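Local coordinates for protein complement factor MASP-3 (Homo sapiens, PDB 3DEM) that probably associates through calcium-binding CUB and EGF modules with mannan-binding lectin and ficolins, as a serine protease of the complement system, at residues 229-233 with 234-238. Residues are numbered along the deposited sequence; the frame is centred on the assembly and turned at random.
Sequences KIKVG and PKVLG
Val232 and Lys235 face each other at the tip of a beta hairpin with a two-residue loop, a local contact in which strand 227-232 of the second CUB domain doubles back into strand 235-240. The hairpin illustrates how a type II' turn closes an antiparallel pair: Gly233 and Pro234 are its two central residues, and the positive phi of Gly233 (61°) suits the first of these places. The bonds joining Val232 and Lys235 differ. Val232 N reaches Lys235 O at 2.9 Å, almost in line with the carbonyl, whereas Lys235 N meets Val232 O at 3.2 Å from well above the carbonyl plane, a bent bond closing the turn. Farther from the tip, Ile230 and Leu237 form a second hydrogen-bonded pair; Leu237 N gives Ile230 O a practically straight bond of 2.7 Å, and Ile230 N returns one to Leu237 O. Between them lies the non-hydrogen-bonded pair Lys231 and Val236, where Lys231 CA approaches Lys235 O at 3.3 Å in a CA-H...O contact.

On the face that carries Ile230, Val232, Lys235 and Leu237, Leu237 CD1 lies across Val232 CG1 at 3.9 Å, a diagonal apolar contact. Leu237 turns CG away from its own carbonyl carbon (chi1 -57°), and its CB and CG pass close to Ile230 O. Lys231 and Val236 occupy the other face. Val236 divides its methyls between two lysine stems: its CG1 touches Lys229 CB at 3.8 Å, and its CG2 is 4.2 Å from Lys231 CB.

Strand 235-240 forms one edge of its four-stranded sheet within the chain, while backbone hydrogen bonds of Lys229 with Leu259 and of Lys231 with Leu257 tie the hairpin's first strand to strand 255-261. Ile230 and Leu237 both rest on Ile249 of strand 249-250, which belongs to the domain's other four-stranded sheet.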
loop_
_atom_site.group_PDB
_atom_site.type_symbol
_atom_site.label_atom_id
_atom_site.label_comp_id
_atom_site.label_asym_id
_atom_site.label_seq_id
_atom_site.Cartn_x
_atom_site.Cartn_y
_atom_site.Cartn_z
ATOM N N LYS A 229 -0.164 -19.606 -43.831
ATOM C CA LYS A 229 -0.197 -20.774 -44.689
ATOM C C LYS A 229 -1.476 -20.667 -45.514
ATOM O O LYS A 229 -2.506 -20.185 -45.028
ATOM C CB LYS A 229 -0.248 -22.060 -43.868
ATOM C CG LYS A 229 1.059 -22.481 -43.220
ATOM C CD LYS A 229 0.791 -23.572 -42.174
ATOM C CE LYS A 229 2.074 -24.183 -41.619
ATOM N NZ LYS A 229 1.787 -25.337 -40.698
ATOM N N ILE A 230 -1.410 -21.122 -46.755
ATOM C CA ILE A 230 -2.569 -21.094 -47.626
ATOM C C ILE A 230 -2.795 -22.478 -48.208
ATOM O O ILE A 230 -1.981 -22.970 -48.989
ATOM C CB ILE A 230 -2.388 -20.086 -48.769
ATOM C CG1 ILE A 230 -2.151 -18.676 -48.206
ATOM C CG2 ILE A 230 -3.592 -20.132 -49.703
ATOM C CD1 ILE A 230 -1.875 -17.624 -49.266
ATOM N N LYS A 231 -3.896 -23.110 -47.814
ATOM C CA LYS A 231 -4.224 -24.422 -48.346
ATOM C C LYS A 231 -5.175 -24.334 -49.535
ATOM O O LYS A 231 -6.284 -23.809 -49.426
ATOM C CB LYS A 231 -4.802 -25.346 -47.267
ATOM C CG LYS A 231 -5.130 -26.732 -47.797
ATOM C CD LYS A 231 -5.387 -27.740 -46.690
ATOM C CE LYS A 231 -5.570 -29.130 -47.270
ATOM N NZ LYS A 231 -5.992 -30.124 -46.253
ATOM N N VAL A 232 -4.718 -24.844 -50.669
ATOM C CA VAL A 232 -5.547 -24.944 -51.861
ATOM C C VAL A 232 -5.408 -26.363 -52.400
ATOM O O VAL A 232 -4.297 -26.844 -52.613
ATOM C CB VAL A 232 -5.173 -23.874 -52.922
ATOM C CG1 VAL A 232 -3.703 -23.503 -52.823
ATOM C CG2 VAL A 232 -5.530 -24.341 -54.329
ATOM N N GLY A 233 -6.536 -27.041 -52.576
ATOM C CA GLY A 233 -6.518 -28.463 -52.909
ATOM C C GLY A 233 -5.844 -29.211 -51.778
ATOM O O GLY A 233 -5.970 -28.820 -50.618
ATOM N N PRO A 234 -5.106 -30.280 -52.106
ATOM C CA PRO A 234 -4.385 -31.051 -51.101
ATOM C C PRO A 234 -2.989 -30.492 -50.820
ATOM O O PRO A 234 -2.074 -31.245 -50.492
ATOM C CB PRO A 234 -4.274 -32.431 -51.751
ATOM C CG PRO A 234 -4.215 -32.149 -53.219
ATOM C CD PRO A 234 -4.918 -30.828 -53.462
ATOM N N LYS A 235 -2.829 -29.181 -50.939
ATOM C CA LYS A 235 -1.502 -28.581 -50.890
ATOM C C LYS A 235 -1.473 -27.306 -50.057
ATOM O O LYS A 235 -2.373 -26.471 -50.144
ATOM C CB LYS A 235 -1.010 -28.289 -52.312
ATOM C CG LYS A 235 0.461 -27.918 -52.421
ATOM C CD LYS A 235 0.752 -27.332 -53.800
ATOM C CE LYS A 235 2.188 -26.813 -53.922
ATOM N NZ LYS A 235 2.403 -26.106 -55.230
ATOM N N VAL A 236 -0.431 -27.160 -49.248
ATOM C CA VAL A 236 -0.255 -25.956 -48.453
ATOM C C VAL A 236 0.886 -25.103 -49.006
ATOM O O VAL A 236 1.997 -25.589 -49.228
ATOM C CB VAL A 236 0.010 -26.289 -46.973
ATOM C CG1 VAL A 236 0.175 -25.016 -46.158
ATOM C CG2 VAL A 236 -1.118 -27.143 -46.419
ATOM N N LEU A 237 0.592 -23.831 -49.247
ATOM C CA LEU A 237 1.601 -22.872 -49.662
ATOM C C LEU A 237 2.098 -22.105 -48.447
ATOM O O LEU A 237 1.336 -21.809 -47.538
ATOM C CB LEU A 237 1.023 -21.903 -50.691
ATOM C CG LEU A 237 0.435 -22.539 -51.947
ATOM C CD1 LEU A 237 -0.338 -21.500 -52.728
ATOM C CD2 LEU A 237 1.536 -23.149 -52.795
ATOM N N GLY A 238 3.381 -21.777 -48.443
ATOM C CA GLY A 238 3.977 -21.082 -47.319
ATOM C C GLY A 238 4.920 -22.006 -46.583
ATOM O O GLY A 238 5.332 -23.025 -47.126
#